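Local coordinates for protein short-chain dehydrogenase/reductase SDR (Burkholderia phymatum, PDB 5IG2) that binds NAD and probably catalyses NAD(P)-dependent oxidation or reduction at CH-OH groups, as a member of the short-chain dehydrogenase/reductase family, at residues 53-58 with 63-68; 76-81 with 126-131; 115-120 with 208-213. One frame throughout, in Å; residues are numbered along the deposited sequence.

Contact 1: 53-58 with 63-68; sequences RTVDTL and AEVIGV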
loop_
_atom_site.group_PDB
_atom_site.type_symbol
_atom_site.label_atom_id
_atom_site.label_comp_id
_atom_site.label_asym_id
_atom_site.label_seq_id
_atom_site.Cartn_x
_atom_site.Cartn_y
_atom_site.Cartn_z
ATOM N N ARG B 53 17.728 -38.285 3.779
ATOM C CA ARG B 53 16.819 -37.248 3.303
ATOM C C ARG B 53 16.279 -37.592 1.918
ATOM O O ARG B 53 15.080 -37.426 1.652
ATOM C CB ARG B 53 17.522 -35.889 3.288
ATOM C CG ARG B 53 17.855 -35.336 4.667
ATOM C CD ARG B 53 16.603 -35.093 5.491
ATOM N NE ARG B 53 15.693 -34.172 4.811
ATOM C CZ ARG B 53 14.382 -34.137 5.017
ATOM N NH1 ARG B 53 13.827 -34.966 5.896
ATOM N NH2 ARG B 53 13.627 -33.271 4.348
ATOM N N THR B 54 17.152 -38.080 1.028
ATOM C CA THR B 54 16.718 -38.482 -0.309
ATOM C C THR B 54 15.634 -39.552 -0.232
ATOM O O THR B 54 14.586 -39.443 -0.880
ATOM C CB THR B 54 17.916 -38.992 -1.122
ATOM O OG1 THR B 54 18.860 -37.930 -1.316
ATOM C CG2 THR B 54 17.460 -39.520 -2.483
ATOM N N VAL B 55 15.874 -40.597 0.567
ATOM C CA VAL B 55 14.912 -41.689 0.700
ATOM C C VAL B 55 13.598 -41.178 1.287
ATOM O O VAL B 55 12.510 -41.507 0.799
ATOM C CB VAL B 55 15.509 -42.820 1.561
ATOM C CG1 VAL B 55 14.427 -43.820 1.964
ATOM C CG2 VAL B 55 16.657 -43.520 0.827
ATOM N N ASP B 56 13.686 -40.377 2.354
ATOM C CA ASP B 56 12.498 -39.869 3.029
ATOM C C ASP B 56 11.594 -39.113 2.059
ATOM O O ASP B 56 10.389 -39.380 1.971
ATOM C CB ASP B 56 12.921 -38.967 4.191
ATOM C CG ASP B 56 11.754 -38.542 5.057
ATOM O OD1 ASP B 56 10.997 -37.636 4.646
ATOM O OD2 ASP B 56 11.597 -39.105 6.162
ATOM N N THR B 57 12.176 -38.183 1.297
ATOM C CA THR B 57 11.396 -37.354 0.388
ATOM C C THR B 57 10.783 -38.179 -0.741
ATOM O O THR B 57 9.606 -37.998 -1.079
ATOM C CB THR B 57 12.287 -36.240 -0.152
ATOM O OG1 THR B 57 12.594 -35.355 0.928
ATOM C CG2 THR B 57 11.576 -35.447 -1.249
ATOM N N LEU B 58 11.555 -39.098 -1.323
ATOM C CA LEU B 58 11.008 -39.975 -2.355
ATOM C C LEU B 58 9.873 -40.839 -1.815
ATOM O O LEU B 58 8.830 -40.986 -2.463
ATOM C CB LEU B 58 12.117 -40.846 -2.933
ATOM C CG LEU B 58 13.113 -40.091 -3.817
ATOM C CD1 LEU B 58 14.261 -40.999 -4.201
ATOM C CD2 LEU B 58 12.434 -39.518 -5.071
ATOM N N ALA B 63 7.232 -43.296 -3.509
ATOM C CA ALA B 63 8.129 -44.318 -4.034
ATOM C C ALA B 63 8.198 -45.525 -3.106
ATOM O O ALA B 63 8.065 -45.404 -1.884
ATOM C CB ALA B 63 9.537 -43.756 -4.229
ATOM N N GLU B 64 8.403 -46.701 -3.707
ATOM C CA GLU B 64 8.904 -47.876 -2.996
ATOM C C GLU B 64 10.424 -47.809 -3.013
ATOM O O GLU B 64 11.045 -48.014 -4.059
ATOM C CB GLU B 64 8.448 -49.174 -3.649
ATOM C CG GLU B 64 7.022 -49.557 -3.439
ATOM C CD GLU B 64 6.745 -50.916 -4.038
ATOM O OE1 GLU B 64 7.125 -51.924 -3.404
ATOM O OE2 GLU B 64 6.187 -50.972 -5.154
ATOM N N VAL B 65 11.025 -47.542 -1.860
ATOM C CA VAL B 65 12.443 -47.205 -1.798
ATOM C C VAL B 65 13.014 -47.721 -0.485
ATOM O O VAL B 65 12.352 -47.667 0.556
ATOM C CB VAL B 65 12.644 -45.679 -1.946
ATOM C CG1 VAL B 65 11.793 -44.928 -0.935
ATOM C CG2 VAL B 65 14.115 -45.298 -1.790
ATOM N N ILE B 66 14.239 -48.242 -0.541
ATOM C CA ILE B 66 15.035 -48.473 0.656
ATOM C C ILE B 66 16.376 -47.772 0.484
ATOM O O ILE B 66 16.878 -47.611 -0.634
ATOM C CB ILE B 66 15.250 -49.973 0.968
ATOM C CG1 ILE B 66 16.081 -50.644 -0.132
ATOM C CG2 ILE B 66 13.924 -50.669 1.184
ATOM C CD1 ILE B 66 16.496 -52.066 0.189
ATOM N N GLY B 67 16.942 -47.330 1.606
ATOM C CA GLY B 67 18.254 -46.717 1.620
ATOM C C GLY B 67 19.230 -47.555 2.421
ATOM O O GLY B 67 18.923 -47.975 3.540
ATOM N N VAL B 68 20.407 -47.812 1.863
ATOM C CA VAL B 68 21.386 -48.700 2.473
ATOM C C VAL B 68 22.723 -47.976 2.469
ATOM O O VAL B 68 23.334 -47.809 1.405
ATOM C CB VAL B 68 21.502 -50.036 1.727
ATOM C CG1 VAL B 68 22.543 -50.946 2.417
ATOM C CG2 VAL B 68 20.142 -50.724 1.616
#
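Val55 and Leu58 on one flank of helix 48-60 meet Ala63, Val65 and Gly67 on the returning chain, closing the second half of a beta-alpha-beta unit (strand 40-45, helix 48-60, strand 65-69) of the Rossmann fold. The short axes of helix 53-58 and strand 65-68 run antiparallel, at 172° and 8.3 Å apart, as expected where a crossover helix runs back along the sheet and the next strand reverses direction to lie parallel to the one before.

Apolar contact comes first. Both methyls of Val55 are used. Val55 CG1 lies anti to the backbone N, and from there it meets Val65 CG2 at 4.0 Å; the other branch, Val55 CG2, lies 3.7 Å from Gly67 CA. Gly67 has no side chain, and the methyl lies directly against its main chain. Val65 adds a second touch, its CG1 lying 3.9 Å from Val55 O. Leu58 takes part through its root, CB meeting the CB of Ala63 at 4.1 Å, while the rest of its side chain packs on Leu43 of strand 40-45 and on Ala31 and Glu32 of helix 25-36. Val65 also reaches Leu43, which ties both segments to the neighbouring strand. Strand 65-69 is the outermost on this side of the sheet within the chain.

Polar contact is confined to the backbone where the chain turns from helix toward strand. Ala63 N donates to Leu58 O over 3.0 Å, and the N-H points almost straight at the oxygen (165°). The donor nevertheless stands 34° out of the carbonyl plane, and the methyl of the same alanine lies against that acceptor, Ala63 CB being 3.4 Å from Leu58 O.

Contact 2: 76-81 with 126-131; sequences AQVQAL and VAHGVR
Val78 and His128 carry most of this helix-to-helix contact, with Gly129 third, and all three are buried. Their backbones come near, Val78 CA and His128 CA being 6.4 Å apart, and the two side chains cross at about a right angle.

Val78 uses both branches. Val78 CG2 meets the CB of His128 at 3.7 Å, so it is the root of the histidine that receives the methyl, and the imidazole is approached only obliquely. Val78 CG1, anti to the backbone N (chi1 177°), lies over the peptide that follows: it is 3.8 Å from His128 O and 3.9 Å from Gly129 N. Beyond the segment Val78 goes on to Val132 and Phe133 of the same partner helix.

These helices, 75-89 and 112-140, lie on one side of the parallel sheet of the Rossmann fold, each joining strands of the central sheet. Val78 also sits about 4 Å, side chain to side chain, from Val72, which binds NAD, so the interface borders the cofactor site.

With CG anti to the carbonyl carbon (chi1 -66°), the His128 ring is carried toward Ser73, just ahead of helix 75-89, where NE2 makes a weak hydrogen bond to Ser73 O. The Arg131 guanidinium stands nearly perpendicular to the imidazole and turns its edge to it, with His128 ND1 in the guanidinium plane and 3.0 Å from Arg131 NH2. Its other terminal nitrogen reaches back to the first helix: Arg131 NH1 donates a hydrogen bond to a water at 3.0 Å, and that water donates to Gln79 OE1 at 3.0 Å. Ala112 and Ser110 of a neighbouring subunit pack on His128 and Arg131.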
loop_
_atom_site.group_PDB
_atom_site.type_symbol
_atom_site.label_atom_id
_atom_site.label_comp_id
_atom_site.label_asym_id
_atom_site.label_seq_id
_atom_site.Cartn_x
_atom_site.Cartn_y
_atom_site.Cartn_z
ATOM N N ALA B 76 32.672 -56.215 0.268
ATOM C CA ALA B 76 31.666 -56.852 1.110
ATOM C C ALA B 76 30.409 -55.997 1.215
ATOM O O ALA B 76 29.291 -56.526 1.251
ATOM C CB ALA B 76 32.242 -57.129 2.495
ATOM N N GLN B 77 30.564 -54.673 1.256
ATOM C CA GLN B 77 29.390 -53.820 1.395
ATOM C C GLN B 77 28.599 -53.752 0.102
ATOM O O GLN B 77 27.368 -53.657 0.135
ATOM C CB GLN B 77 29.795 -52.420 1.853
ATOM C CG GLN B 77 30.396 -52.411 3.245
ATOM C CD GLN B 77 30.523 -51.011 3.806
ATOM O OE1 GLN B 77 29.806 -50.101 3.398
ATOM N NE2 GLN B 77 31.436 -50.831 4.752
ATOM N N VAL B 78 29.276 -53.798 -1.042
ATOM C CA VAL B 78 28.548 -53.882 -2.300
ATOM C C VAL B 78 27.760 -55.184 -2.359
ATOM O O VAL B 78 26.596 -55.203 -2.772
ATOM C CB VAL B 78 29.521 -53.739 -3.483
ATOM C CG1 VAL B 78 28.776 -53.903 -4.806
ATOM C CG2 VAL B 78 30.236 -52.402 -3.393
ATOM N N GLN B 79 28.374 -56.292 -1.931
ATOM C CA GLN B 79 27.641 -57.551 -1.847
ATOM C C GLN B 79 26.445 -57.427 -0.906
ATOM O O GLN B 79 25.365 -57.956 -1.191
ATOM C CB GLN B 79 28.567 -58.675 -1.386
ATOM C CG GLN B 79 27.883 -60.034 -1.314
ATOM C CD GLN B 79 27.444 -60.555 -2.677
ATOM O OE1 GLN B 79 28.271 -60.782 -3.567
ATOM N NE2 GLN B 79 26.136 -60.761 -2.840
ATOM N N ALA B 80 26.617 -56.723 0.218
ATOM C CA ALA B 80 25.509 -56.538 1.149
ATOM C C ALA B 80 24.392 -55.714 0.520
ATOM O O ALA B 80 23.211 -55.943 0.811
ATOM C CB ALA B 80 26.011 -55.878 2.433
ATOM N N LEU B 81 24.752 -54.765 -0.347
ATOM C CA LEU B 81 23.759 -53.960 -1.047
ATOM C C LEU B 81 22.919 -54.816 -1.990
ATOM O O LEU B 81 21.694 -54.650 -2.061
ATOM C CB LEU B 81 24.463 -52.832 -1.805
ATOM C CG LEU B 81 23.583 -51.926 -2.667
ATOM C CD1 LEU B 81 22.616 -51.133 -1.787
ATOM C CD2 LEU B 81 24.434 -51.007 -3.541
ATOM N N VAL B 126 32.952 -49.273 -9.109
ATOM C CA VAL B 126 32.332 -49.756 -10.339
ATOM C C VAL B 126 32.636 -51.233 -10.537
ATOM O O VAL B 126 31.762 -52.016 -10.930
ATOM C CB VAL B 126 32.820 -48.919 -11.537
ATOM C CG1 VAL B 126 32.376 -49.562 -12.854
ATOM C CG2 VAL B 126 32.306 -47.490 -11.417
ATOM N N ALA B 127 33.884 -51.633 -10.272
ATOM C CA ALA B 127 34.287 -53.023 -10.434
ATOM C C ALA B 127 33.467 -53.936 -9.534
ATOM O O ALA B 127 32.943 -54.961 -9.988
ATOM C CB ALA B 127 35.785 -53.184 -10.150
ATOM N N HIS B 128 33.340 -53.578 -8.249
ATOM C CA HIS B 128 32.527 -54.389 -7.348
ATOM C C HIS B 128 31.083 -54.446 -7.831
ATOM O O HIS B 128 30.445 -55.504 -7.779
ATOM C CB HIS B 128 32.567 -53.834 -5.929
ATOM C CG HIS B 128 33.906 -53.905 -5.267
ATOM N ND1 HIS B 128 34.732 -55.004 -5.360
ATOM C CD2 HIS B 128 34.541 -53.023 -4.457
ATOM C CE1 HIS B 128 35.829 -54.786 -4.654
ATOM N NE2 HIS B 128 35.736 -53.596 -4.089
ATOM N N GLY B 129 30.548 -53.306 -8.284
ATOM C CA GLY B 129 29.185 -53.285 -8.793
ATOM C C GLY B 129 28.986 -54.270 -9.930
ATOM O O GLY B 129 28.072 -55.095 -9.904
ATOM N N VAL B 130 29.870 -54.222 -10.925
ATOM C CA VAL B 130 29.776 -55.148 -12.050
ATOM C C VAL B 130 29.931 -56.587 -11.577
ATOM O O VAL B 130 29.130 -57.465 -11.926
ATOM C CB VAL B 130 30.826 -54.791 -13.112
ATOM C CG1 VAL B 130 30.966 -55.928 -14.142
ATOM C CG2 VAL B 130 30.462 -53.462 -13.769
ATOM N N ARG B 131 30.960 -56.846 -10.767
ATOM C CA ARG B 131 31.243 -58.210 -10.318
ATOM C C ARG B 131 30.084 -58.798 -9.523
ATOM O O ARG B 131 29.750 -59.978 -9.678
ATOM C CB ARG B 131 32.523 -58.225 -9.476
ATOM C CG ARG B 131 32.871 -59.581 -8.895
ATOM C CD ARG B 131 34.160 -59.516 -8.092
ATOM N NE ARG B 131 34.111 -58.495 -7.054
ATOM C CZ ARG B 131 33.500 -58.650 -5.885
ATOM N NH1 ARG B 131 32.873 -59.792 -5.613
ATOM N NH2 ARG B 131 33.507 -57.664 -4.995
HETATM O O HOH W 1 31.231 -60.584 -3.284
#

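Contact 3: 115-120 with 208-213; sequences WAWVFG and RVRPEA. With NAD (nicotinamide-adenine-dinucleotide), chain F.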
loop_
_atom_site.group_PDB
_atom_site.type_symbol
_atom_site.label_atom_id
_atom_site.label_comp_id
_atom_site.label_asym_id
_atom_site.label_seq_id
_atom_site.Cartn_x
_atom_site.Cartn_y
_atom_site.Cartn_z
ATOM N N TRP B 115 45.560 -41.332 -4.434
ATOM C CA TRP B 115 45.357 -42.363 -5.447
ATOM C C TRP B 115 44.450 -43.473 -4.927
ATOM O O TRP B 115 43.518 -43.900 -5.614
ATOM C CB TRP B 115 46.701 -42.948 -5.885
ATOM C CG TRP B 115 47.553 -42.046 -6.726
ATOM C CD1 TRP B 115 48.521 -41.187 -6.287
ATOM C CD2 TRP B 115 47.544 -41.944 -8.156
ATOM N NE1 TRP B 115 49.094 -40.536 -7.354
ATOM C CE2 TRP B 115 48.518 -40.985 -8.513
ATOM C CE3 TRP B 115 46.805 -42.562 -9.167
ATOM C CZ2 TRP B 115 48.771 -40.631 -9.842
ATOM C CZ3 TRP B 115 47.058 -42.206 -10.487
ATOM C CH2 TRP B 115 48.030 -41.250 -10.812
ATOM N N ALA B 116 44.731 -43.976 -3.722
ATOM C CA ALA B 116 43.921 -45.055 -3.162
ATOM C C ALA B 116 42.464 -44.633 -2.988
ATOM O O ALA B 116 41.545 -45.431 -3.212
ATOM C CB ALA B 116 44.506 -45.502 -1.823
ATOM N N TRP B 117 42.234 -43.392 -2.561
ATOM C CA TRP B 117 40.872 -42.927 -2.330
ATOM C C TRP B 117 40.092 -42.856 -3.639
ATOM O O TRP B 117 39.024 -43.466 -3.778
ATOM C CB TRP B 117 40.901 -41.560 -1.651
ATOM C CG TRP B 117 39.534 -40.944 -1.427
ATOM C CD1 TRP B 117 38.400 -41.584 -1.014
ATOM C CD2 TRP B 117 39.174 -39.567 -1.617
ATOM N NE1 TRP B 117 37.358 -40.684 -0.920
ATOM C CE2 TRP B 117 37.807 -39.441 -1.288
ATOM C CE3 TRP B 117 39.878 -38.427 -2.030
ATOM C CZ2 TRP B 117 37.126 -38.214 -1.352
ATOM C CZ3 TRP B 117 39.198 -37.205 -2.106
ATOM C CH2 TRP B 117 37.834 -37.112 -1.766
ATOM N N VAL B 118 40.626 -42.118 -4.616
ATOM C CA VAL B 118 39.905 -41.898 -5.868
ATOM C C VAL B 118 39.716 -43.209 -6.612
ATOM O O VAL B 118 38.633 -43.489 -7.138
ATOM C CB VAL B 118 40.639 -40.863 -6.742
ATOM C CG1 VAL B 118 39.886 -40.636 -8.059
ATOM C CG2 VAL B 118 40.815 -39.558 -5.982
ATOM N N PHE B 119 40.759 -44.034 -6.674
ATOM C CA PHE B 119 40.608 -45.273 -7.421
ATOM C C PHE B 119 39.724 -46.265 -6.682
ATOM O O PHE B 119 39.014 -47.056 -7.318
ATOM C CB PHE B 119 41.981 -45.865 -7.749
ATOM C CG PHE B 119 42.517 -45.390 -9.076
ATOM C CD1 PHE B 119 43.009 -44.103 -9.213
ATOM C CD2 PHE B 119 42.472 -46.208 -10.195
ATOM C CE1 PHE B 119 43.478 -43.640 -10.442
ATOM C CE2 PHE B 119 42.940 -45.763 -11.424
ATOM C CZ PHE B 119 43.447 -44.476 -11.548
ATOM N N GLY B 120 39.721 -46.213 -5.349
ATOM C CA GLY B 120 38.857 -47.102 -4.592
ATOM C C GLY B 120 37.386 -46.844 -4.858
ATOM O O GLY B 120 36.595 -47.781 -4.994
ATOM N N ARG B 208 34.439 -34.193 1.810
ATOM C CA ARG B 208 33.549 -34.416 2.947
ATOM C C ARG B 208 33.349 -35.900 3.225
ATOM O O ARG B 208 33.035 -36.268 4.363
ATOM C CB ARG B 208 32.191 -33.723 2.723
ATOM C CG ARG B 208 31.226 -34.448 1.767
ATOM C CD ARG B 208 30.058 -33.534 1.284
ATOM N NE ARG B 208 29.159 -34.191 0.323
ATOM C CZ ARG B 208 29.374 -34.266 -0.998
ATOM N NH1 ARG B 208 30.468 -33.737 -1.542
ATOM N NH2 ARG B 208 28.500 -34.882 -1.791
ATOM N N VAL B 209 33.523 -36.769 2.219
ATOM C CA VAL B 209 33.363 -38.206 2.419
ATOM C C VAL B 209 34.675 -38.966 2.219
ATOM O O VAL B 209 34.653 -40.174 1.985
ATOM C CB VAL B 209 32.249 -38.794 1.527
ATOM C CG1 VAL B 209 30.876 -38.294 1.964
ATOM C CG2 VAL B 209 32.515 -38.505 0.048
ATOM N N ARG B 210 35.818 -38.294 2.301
ATOM C CA ARG B 210 37.074 -39.033 2.314
ATOM C C ARG B 210 37.188 -39.761 3.649
ATOM O O ARG B 210 36.972 -39.146 4.703
ATOM C CB ARG B 210 38.281 -38.114 2.106
ATOM C CG ARG B 210 39.625 -38.859 2.119
ATOM C CD ARG B 210 40.814 -37.930 2.399
ATOM N NE ARG B 210 41.092 -37.040 1.278
ATOM C CZ ARG B 210 42.080 -37.206 0.404
ATOM N NH1 ARG B 210 42.920 -38.234 0.518
ATOM N NH2 ARG B 210 42.234 -36.332 -0.586
ATOM N N PRO B 211 37.489 -41.062 3.652
ATOM C CA PRO B 211 37.596 -41.787 4.924
ATOM C C PRO B 211 38.791 -41.306 5.722
ATOM O O PRO B 211 39.803 -40.870 5.165
ATOM C CB PRO B 211 37.768 -43.247 4.493
ATOM C CG PRO B 211 38.274 -43.180 3.125
ATOM C CD PRO B 211 37.677 -41.952 2.497
ATOM N N GLU B 212 38.660 -41.395 7.048
ATOM C CA GLU B 212 39.696 -40.863 7.928
ATOM C C GLU B 212 41.037 -41.533 7.670
ATOM O O GLU B 212 42.089 -40.884 7.732
ATOM C CB GLU B 212 39.275 -41.025 9.390
ATOM C CG GLU B 212 40.342 -40.638 10.420
ATOM C CD GLU B 212 40.511 -39.126 10.602
ATOM O OE1 GLU B 212 41.489 -38.714 11.274
ATOM O OE2 GLU B 212 39.671 -38.354 10.084
ATOM N N ALA B 213 41.023 -42.827 7.348
ATOM C CA ALA B 213 42.275 -43.543 7.143
ATOM C C ALA B 213 43.048 -43.042 5.927
ATOM O O ALA B 213 44.259 -43.257 5.849
ATOM C CB ALA B 213 42.002 -45.040 7.012
HETATM P PA NAD F . 27.949 -35.655 -5.689
HETATM O O1A NAD F . 28.984 -35.323 -4.686
HETATM O O2A NAD F . 26.754 -34.690 -5.682
HETATM O O5B NAD F . 27.402 -37.146 -5.569
HETATM C C5B NAD F . 28.308 -38.257 -5.438
HETATM C C4B NAD F . 27.858 -39.051 -4.242
HETATM O O4B NAD F . 28.715 -40.202 -4.084
HETATM C C3B NAD F . 27.875 -38.299 -2.900
HETATM O O3B NAD F . 26.599 -38.329 -2.269
HETATM C C2B NAD F . 28.914 -39.066 -2.067
HETATM O O2B NAD F . 28.570 -39.130 -0.688
HETATM C C1B NAD F . 28.840 -40.448 -2.701
HETATM N N9A NAD F . 30.013 -41.279 -2.468
HETATM C C8A NAD F . 31.327 -40.889 -2.471
HETATM N N7A NAD F . 32.165 -41.831 -2.112
HETATM C C5A NAD F . 31.346 -42.922 -1.862
HETATM C C6A NAD F . 31.619 -44.233 -1.432
HETATM N N6A NAD F . 32.835 -44.660 -1.080
HETATM N N1A NAD F . 30.578 -45.088 -1.323
HETATM C C2A NAD F . 29.348 -44.643 -1.608
HETATM N N3A NAD F . 28.964 -43.422 -1.996
HETATM C C4A NAD F . 30.018 -42.601 -2.098
HETATM O O3 NAD F . 28.595 -35.657 -7.140
HETATM P PN NAD F . 28.028 -36.114 -8.563
HETATM O O1N NAD F . 26.567 -36.364 -8.474
HETATM O O2N NAD F . 28.533 -35.136 -9.553
HETATM O O5D NAD F . 28.825 -37.483 -8.729
HETATM C C5D NAD F . 28.240 -38.618 -9.404
HETATM C C4D NAD F . 29.217 -39.096 -10.450
HETATM O O4D NAD F . 29.268 -38.163 -11.556
HETATM C C3D NAD F . 30.664 -39.274 -9.972
HETATM O O3D NAD F . 31.185 -40.498 -10.478
HETATM C C2D NAD F . 31.387 -38.095 -10.628
HETATM O O2D NAD F . 32.763 -38.393 -10.825
HETATM C C1D NAD F . 30.608 -38.018 -11.933
HETATM N N1N NAD F . 30.745 -36.717 -12.748
HETATM C C2N NAD F . 30.361 -35.556 -12.187
HETATM C C3N NAD F . 30.434 -34.380 -12.911
HETATM C C7N NAD F . 29.884 -33.078 -12.419
HETATM O O7N NAD F . 30.267 -32.021 -12.944
HETATM N N7N NAD F . 29.092 -33.097 -11.359
HETATM C C4N NAD F . 30.900 -34.432 -14.219
HETATM C C5N NAD F . 31.272 -35.644 -14.775
HETATM C C6N NAD F . 31.194 -36.785 -14.017
HETATM O O HOH W 2 34.550 -41.664 -0.426
#
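The loop that follows strand 189-194 and carries part of the NAD pocket is packed here onto helix 112-140, chiefly through Trp117. The side chains of Trp117 and Arg210 cross at about a right angle. CB of Arg210 makes a CH-pi contact with one face, 3.8 Å from the centroid of the six-membered ring of Trp117 and 20° off its normal. The chain then bends at chi3, which brings the guanidinium back over the indole: Trp117 CE3 lies above the centre of its face, 3.5 Å from Arg210 NH2, with the two planes 37° apart. That group is fixed by salt bridges from NH2 to Glu207 and Asp114 and by a hydrogen bond from NH1 to Leu214 O. At the pyrrole end, CD of Pro211 meets Trp117 CD1 at 3.6 Å.

The indole N-H is satisfied through a water lying in the ring plane at its edge; it accepts from Trp117 NE1 at 3.0 Å and donates to Val209 O at 2.8 Å. The cofactor is met by the preceding residues. Arg208 NH2 points almost straight (171°) at NAD O1A over 3.0 Å, the oxygen lying in the guanidinium plane, while CG1 of Val209 touches NAD O2B at 3.6 Å. An arginine bonded to a phosphate oxygen and a valine beside the adenosine make this loop one wall of the dinucleotide site of a Rossmann-fold dehydrogenase.

How the contacts relate
All three contacts belong to one Rossmann-type domain but differ in depth and chemistry. The touching residues of contact 2 are all buried, whereas contacts 1 and 3 are partly buried. Contact 1 lies at the outer strand, with valine packing and one backbone bond; contact 2 is mostly valine against histidine and backbone, with a water bridge beside it between partly exposed side chains; contact 3 is aromatic and cationic and alone includes the cofactor. Val68 CB touches Leu81 CD1 at 3.8 Å, joining contact 1 to contact 2 through successive elements. Contacts 2 and 3 share helix 112-140 and a third-subunit neighbour, with centres about 17 Å apart; contacts 1 and 3 do not touch.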